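Local coordinates for protein pentalenene synthase (Streptomyces chartreusis NRRL 3882, PDB 6Q4S) that probably converts farnesyl diphosphate, with magnesium as cofactor, into the bicyclic sesquiterpene alcohol 7-epi-alpha-eudesmol, releasing diphosphate, at residues A24-W29 / L69-S74; K46-P51 / A76-D81. All blocks are in the same frame, centred on the assembly; numbering follows the deposited sequence.

Contact 1 of 2, residues A24-W29 / L69-S74; sequences ARHLRW and LMNWFS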
loop_
_atom_site.group_PDB
_atom_site.type_symbol
_atom_site.label_atom_id
_atom_site.label_comp_id
_atom_site.label_asym_id
_atom_site.label_seq_id
_atom_site.Cartn_x
_atom_site.Cartn_y
_atom_site.Cartn_z
ATOM N N ALA A 24 20.475 20.544 -13.999
ATOM C CA ALA A 24 20.752 20.462 -15.413
ATOM C C ALA A 24 20.318 19.119 -16.024
ATOM O O ALA A 24 19.691 19.094 -17.048
ATOM C CB ALA A 24 22.266 20.713 -15.674
ATOM N N ARG A 25 20.640 18.029 -15.382
ATOM C CA ARG A 25 20.169 16.710 -15.865
ATOM C C ARG A 25 18.637 16.562 -15.808
ATOM O O ARG A 25 17.996 15.942 -16.691
ATOM C CB ARG A 25 20.830 15.624 -15.034
ATOM C CG ARG A 25 22.327 15.539 -15.286
ATOM C CD ARG A 25 22.960 14.449 -14.466
ATOM N NE ARG A 25 24.006 13.747 -15.205
ATOM C CZ ARG A 25 25.226 14.235 -15.480
ATOM N NH1 ARG A 25 25.593 15.462 -15.085
ATOM N NH2 ARG A 25 26.095 13.485 -16.172
ATOM N N HIS A 26 18.080 17.094 -14.725
ATOM C CA HIS A 26 16.617 17.022 -14.442
ATOM C C HIS A 26 15.874 17.766 -15.507
ATOM O O HIS A 26 14.888 17.272 -16.058
ATOM C CB HIS A 26 16.244 17.586 -13.033
ATOM C CG HIS A 26 14.787 17.832 -12.891
ATOM N ND1 HIS A 26 13.883 16.796 -12.935
ATOM C CD2 HIS A 26 14.064 18.975 -12.835
ATOM C CE1 HIS A 26 12.663 17.290 -12.894
ATOM N NE2 HIS A 26 12.745 18.607 -12.819
ATOM N N LEU A 27 16.335 18.973 -15.860
ATOM C CA LEU A 27 15.673 19.714 -16.931
ATOM C C LEU A 27 15.673 19.076 -18.311
ATOM O O LEU A 27 14.700 19.259 -19.076
ATOM C CB LEU A 27 16.164 21.163 -17.059
ATOM C CG LEU A 27 15.923 22.021 -15.826
ATOM C CD1 LEU A 27 16.717 23.336 -15.988
ATOM C CD2 LEU A 27 14.436 22.241 -15.640
ATOM N N ARG A 28 16.752 18.389 -18.649
ATOM C CA ARG A 28 16.790 17.605 -19.894
ATOM C C ARG A 28 15.861 16.395 -19.840
ATOM O O ARG A 28 15.193 16.071 -20.827
ATOM C CB ARG A 28 18.224 17.147 -20.131
ATOM C CG ARG A 28 18.984 18.289 -20.856
ATOM C CD ARG A 28 20.424 18.332 -20.442
ATOM N NE ARG A 28 21.010 17.105 -20.852
ATOM C CZ ARG A 28 21.923 16.442 -20.184
ATOM N NH1 ARG A 28 22.402 16.890 -19.034
ATOM N NH2 ARG A 28 22.353 15.295 -20.705
ATOM N N TRP A 29 15.827 15.775 -18.664
ATOM C CA TRP A 29 14.930 14.631 -18.423
ATOM C C TRP A 29 13.453 14.982 -18.616
ATOM O O TRP A 29 12.718 14.206 -19.226
ATOM C CB TRP A 29 15.222 14.061 -17.069
ATOM C CG TRP A 29 14.398 12.814 -16.664
ATOM C CD1 TRP A 29 14.762 11.492 -16.832
ATOM C CD2 TRP A 29 13.153 12.795 -15.945
ATOM N NE1 TRP A 29 13.800 10.666 -16.279
ATOM C CE2 TRP A 29 12.823 11.432 -15.703
ATOM C CE3 TRP A 29 12.301 13.786 -15.470
ATOM C CZ2 TRP A 29 11.638 11.046 -15.042
ATOM C CZ3 TRP A 29 11.093 13.401 -14.809
ATOM C CH2 TRP A 29 10.785 12.041 -14.615
ATOM N N LEU A 69 15.537 12.260 -7.365
ATOM C CA LEU A 69 14.626 13.021 -6.492
ATOM C C LEU A 69 13.964 14.217 -7.162
ATOM O O LEU A 69 12.753 14.408 -7.019
ATOM C CB LEU A 69 15.251 13.341 -5.151
ATOM C CG LEU A 69 15.550 12.142 -4.265
ATOM C CD1 LEU A 69 16.679 12.476 -3.311
ATOM C CD2 LEU A 69 14.343 11.535 -3.512
ATOM N N MET A 70 14.705 14.995 -7.942
ATOM C CA MET A 70 14.129 16.064 -8.692
ATOM C C MET A 70 13.163 15.537 -9.736
ATOM O O MET A 70 12.103 16.132 -9.983
ATOM C CB MET A 70 15.166 16.917 -9.393
ATOM C CG MET A 70 16.144 17.580 -8.401
ATOM S SD MET A 70 17.357 18.553 -9.329
ATOM C CE MET A 70 18.060 19.388 -7.894
ATOM N N ASN A 71 13.541 14.437 -10.393
ATOM C CA ASN A 71 12.672 13.904 -11.391
ATOM C C ASN A 71 11.268 13.533 -10.712
ATOM O O ASN A 71 10.190 13.881 -11.219
ATOM C CB ASN A 71 13.327 12.685 -12.083
ATOM C CG ASN A 71 14.561 13.050 -12.905
ATOM O OD1 ASN A 71 14.774 14.208 -13.295
ATOM N ND2 ASN A 71 15.292 12.015 -13.294
ATOM N N TRP A 72 11.343 12.783 -9.656
ATOM C CA TRP A 72 10.164 12.449 -8.849
ATOM C C TRP A 72 9.332 13.652 -8.413
ATOM O O TRP A 72 8.148 13.725 -8.710
ATOM C CB TRP A 72 10.617 11.747 -7.642
ATOM C CG TRP A 72 9.552 11.283 -6.764
ATOM C CD1 TRP A 72 8.377 10.699 -7.109
ATOM C CD2 TRP A 72 9.577 11.354 -5.377
ATOM N NE1 TRP A 72 7.653 10.379 -5.990
ATOM C CE2 TRP A 72 8.358 10.795 -4.902
ATOM C CE3 TRP A 72 10.489 11.868 -4.462
ATOM C CZ2 TRP A 72 8.097 10.651 -3.548
ATOM C CZ3 TRP A 72 10.220 11.769 -3.152
ATOM C CH2 TRP A 72 9.031 11.165 -2.687
ATOM N N PHE A 73 9.989 14.614 -7.777
ATOM C CA PHE A 73 9.385 15.882 -7.468
ATOM C C PHE A 73 8.564 16.437 -8.629
ATOM O O PHE A 73 7.483 16.927 -8.413
ATOM C CB PHE A 73 10.443 16.930 -7.131
ATOM C CG PHE A 73 10.405 17.433 -5.744
ATOM C CD1 PHE A 73 9.714 18.576 -5.447
ATOM C CD2 PHE A 73 11.158 16.839 -4.745
ATOM C CE1 PHE A 73 9.708 19.084 -4.167
ATOM C CE2 PHE A 73 11.207 17.377 -3.458
ATOM C CZ PHE A 73 10.466 18.471 -3.169
ATOM N N SER A 74 9.102 16.424 -9.842
ATOM C CA SER A 74 8.405 16.983 -10.930
ATOM C C SER A 74 7.077 16.255 -11.254
ATOM O O SER A 74 6.180 16.907 -11.807
ATOM C CB SER A 74 9.274 17.070 -12.214
ATOM O OG SER A 74 9.520 15.808 -12.796
#
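His26 and Trp29 of helix 19-32 grip Asn71 of helix 63-79 in a buried helix-helix contact of the all-helical class I terpene synthase fold. The segment axes approach to 9.4 Å and cross at -43°, with polar as well as apolar groups at the crossing. His26 ND1 donates to Asn71 OD1 over 2.8 Å; the bond is nearly straight, lies in the imidazole plane and meets a lone pair of the amide oxygen. The other ring nitrogen, NE2, is hydrogen-bonded to the hydroxyl of Tyr45, so both ring nitrogens are engaged and the rotation of the imidazole is fixed. One face of this ring carries Met70 CB, offset toward the rim and 3.6 Å from His26 CG. The Asn71 amide in turn lies flat on the Trp29 indole, the planes only 8° apart, with Asn71 CG 3.4 Å from Trp29 CD2 and CB over the six-membered ring. With CG anti to the backbone N (chi1 -178°), the Trp29 side chain leads toward helix 63-79, where the amide covers the indole; its NE1 is hydrogen-bonded to Glu125. An alanine in place of Trp29 would probably open a gap beneath the Asn71 amide, leaving it freer to tilt, and deprive Glu125 of its indole partner. Ser74 closes the contact: its OG donates to Asn71 O at 2.6 Å within the helix and sits 3.5 Å from Trp29 CZ3 at the indole edge.

Contact 2 of 2, residues K46-P51 / A76-D81; sequences KSWDLP and AFLFDD
Trp48 and Leu50 meet Phe77, Leu78 and Asp81 where helix 63-79 runs into the aspartate-rich DDXXD motif of the class I terpene synthase fold. No hydrogen bond crosses between the segments; the contact is mainly apolar. Both methyls of Leu50 lie on the same face of the Phe77 ring: CD2 stands over the centre, 3.9 Å from the centroid in a CH-pi contact, while CD1 sits nearer the inner end of the ring, 3.7 Å from Phe77 CG. The far edge of the Trp48 indole passes the base of the same phenylalanine, with Trp48 CZ3 3.8 Å from Phe77 CB, and its CZ3 also approaches Leu78 CD2 at 4.0 Å. Trp48 and Asp81 reach toward each other tip to tip, ring and carboxylate planes 69° apart.

The next shell sets these groups in place. Tyr45 of helix 39-47 touches Leu50 and Leu78, and its ring meets that of Trp48 with the planes steeply inclined. Between Trp48 and Leu50 the chain turns through Asp49, whose positive phi (42°) breaks the helical path and which then takes the N-cap position of helix 50-57; its OD1 makes a salt bridge with Arg23. On the opposing segment lies Asp80, a probably magnesium-binding residue, beside Asp81, the second aspartate of the motif. Asp81 thus meets the tryptophan next to the presumed metal ligand Asp80, its OD2 lying near the indole plane, 3.3 Å from Trp48 CH2.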
loop_
_atom_site.group_PDB
_atom_site.type_symbol
_atom_site.label_atom_id
_atom_site.label_comp_id
_atom_site.label_asym_id
_atom_site.label_seq_id
_atom_site.Cartn_x
_atom_site.Cartn_y
_atom_site.Cartn_z
ATOM N N LYS A 46 9.902 25.640 -15.192
ATOM C CA LYS A 46 11.134 26.161 -14.577
ATOM C C LYS A 46 10.933 27.208 -13.522
ATOM O O LYS A 46 11.735 27.284 -12.588
ATOM C CB LYS A 46 12.077 26.767 -15.613
ATOM C CG LYS A 46 13.183 25.854 -16.074
ATOM C CD LYS A 46 14.092 26.604 -17.058
ATOM C CE LYS A 46 15.261 27.245 -16.332
ATOM N NZ LYS A 46 16.057 28.008 -17.325
ATOM N N SER A 47 9.916 28.049 -13.687
ATOM C CA SER A 47 9.667 29.119 -12.714
ATOM C C SER A 47 9.306 28.616 -11.338
ATOM O O SER A 47 9.563 29.304 -10.355
ATOM C CB SER A 47 8.536 30.056 -13.172
ATOM O OG SER A 47 7.275 29.430 -13.012
ATOM N N TRP A 48 8.736 27.425 -11.234
ATOM C CA TRP A 48 8.384 26.871 -9.918
ATOM C C TRP A 48 9.616 26.547 -9.074
ATOM O O TRP A 48 9.489 26.297 -7.863
ATOM C CB TRP A 48 7.523 25.617 -10.051
ATOM C CG TRP A 48 6.311 25.725 -10.949
ATOM C CD1 TRP A 48 5.667 26.888 -11.353
ATOM C CD2 TRP A 48 5.585 24.623 -11.550
ATOM N NE1 TRP A 48 4.600 26.565 -12.170
ATOM C CE2 TRP A 48 4.524 25.190 -12.314
ATOM C CE3 TRP A 48 5.715 23.200 -11.497
ATOM C CZ2 TRP A 48 3.596 24.381 -13.044
ATOM C CZ3 TRP A 48 4.820 22.401 -12.224
ATOM C CH2 TRP A 48 3.760 23.003 -12.994
ATOM N N ASP A 49 10.798 26.504 -9.713
ATOM C CA ASP A 49 12.075 26.093 -9.069
ATOM C C ASP A 49 11.987 24.871 -8.141
ATOM O O ASP A 49 12.478 24.867 -7.005
ATOM C CB ASP A 49 12.798 27.289 -8.400
ATOM C CG ASP A 49 14.348 27.037 -8.278
ATOM O OD1 ASP A 49 14.870 26.008 -8.886
ATOM O OD2 ASP A 49 15.032 27.852 -7.583
ATOM N N LEU A 50 11.366 23.795 -8.642
ATOM C CA LEU A 50 11.352 22.523 -7.897
ATOM C C LEU A 50 12.726 21.944 -7.561
ATOM O O LEU A 50 12.917 21.426 -6.500
ATOM C CB LEU A 50 10.572 21.467 -8.649
ATOM C CG LEU A 50 9.104 21.779 -8.820
ATOM C CD1 LEU A 50 8.428 20.466 -9.219
ATOM C CD2 LEU A 50 8.450 22.334 -7.570
ATOM N N PRO A 51 13.724 22.095 -8.449
ATOM C CA PRO A 51 15.077 21.635 -8.061
ATOM C C PRO A 51 15.544 22.194 -6.718
ATOM O O PRO A 51 16.065 21.493 -5.888
ATOM C CB PRO A 51 15.930 22.120 -9.221
ATOM C CG PRO A 51 14.989 21.987 -10.351
ATOM C CD PRO A 51 13.680 22.501 -9.854
ATOM N N ALA A 76 4.662 14.733 -9.434
ATOM C CA ALA A 76 3.534 15.198 -8.696
ATOM C C ALA A 76 3.062 16.580 -9.145
ATOM O O ALA A 76 1.881 16.803 -9.278
ATOM C CB ALA A 76 3.884 15.228 -7.236
ATOM N N PHE A 77 3.972 17.525 -9.305
ATOM C CA PHE A 77 3.606 18.880 -9.660
ATOM C C PHE A 77 3.165 19.039 -11.107
ATOM O O PHE A 77 2.384 19.918 -11.424
ATOM C CB PHE A 77 4.760 19.844 -9.400
ATOM C CG PHE A 77 4.980 20.158 -7.945
ATOM C CD1 PHE A 77 5.659 19.251 -7.089
ATOM C CD2 PHE A 77 4.539 21.375 -7.415
ATOM C CE1 PHE A 77 5.854 19.549 -5.744
ATOM C CE2 PHE A 77 4.741 21.679 -6.052
ATOM C CZ PHE A 77 5.414 20.772 -5.224
ATOM N N LEU A 78 3.692 18.213 -11.993
ATOM C CA LEU A 78 3.266 18.253 -13.372
ATOM C C LEU A 78 1.974 17.487 -13.566
ATOM O O LEU A 78 1.307 17.686 -14.559
ATOM C CB LEU A 78 4.316 17.694 -14.293
ATOM C CG LEU A 78 5.417 18.741 -14.568
ATOM C CD1 LEU A 78 6.620 18.127 -15.240
ATOM C CD2 LEU A 78 4.853 19.933 -15.349
ATOM N N PHE A 79 1.664 16.598 -12.646
ATOM C CA PHE A 79 0.531 15.680 -12.801
ATOM C C PHE A 79 -0.760 16.357 -13.318
ATOM O O PHE A 79 -1.113 16.068 -14.493
ATOM C CB PHE A 79 0.367 14.832 -11.541
ATOM C CG PHE A 79 -0.789 13.882 -11.568
ATOM C CD1 PHE A 79 -1.212 13.301 -12.704
ATOM C CD2 PHE A 79 -1.382 13.524 -10.387
ATOM C CE1 PHE A 79 -2.280 12.412 -12.688
ATOM C CE2 PHE A 79 -2.451 12.640 -10.362
ATOM C CZ PHE A 79 -2.910 12.104 -11.536
ATOM N N ASP A 80 -1.421 17.273 -12.578
ATOM C CA ASP A 80 -2.609 18.055 -13.210
ATOM C C ASP A 80 -2.437 18.512 -14.678
ATOM O O ASP A 80 -3.318 18.322 -15.536
ATOM C CB ASP A 80 -3.083 19.284 -12.401
ATOM C CG ASP A 80 -2.072 19.750 -11.385
ATOM O OD1 ASP A 80 -0.977 20.218 -11.808
ATOM O OD2 ASP A 80 -2.376 19.600 -10.168
ATOM N N ASP A 81 -1.257 19.046 -14.960
ATOM C CA ASP A 81 -0.948 19.662 -16.263
ATOM C C ASP A 81 -0.725 18.638 -17.413
ATOM O O ASP A 81 -0.471 19.026 -18.539
ATOM C CB ASP A 81 0.233 20.677 -16.113
ATOM C CG ASP A 81 0.003 21.708 -14.949
ATOM O OD1 ASP A 81 -1.099 21.732 -14.359
ATOM O OD2 ASP A 81 0.917 22.478 -14.605
#

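Overall arrangement
Contacts 1 and 2 follow one another along helix 63-79, their centres 10 Å apart on the same side of the chain's centre, and they pack directly together. Met70 CE of contact 1 lies 3.5 Å from Pro51 O of contact 2, and Leu50 CD1 reaches Phe73 O at 3.8 Å. Tyr45, hydrogen-bonded to His26 in contact 1, also lines contact 2. Contact 1 is set back from the presumed metal site, with the Ser74 side chain about 11 Å from that of Asp80. Contact 2 holds Asp80 itself, and its Trp48 side chain lies about 8 Å from that of Arg230, a likely substrate-binding residue.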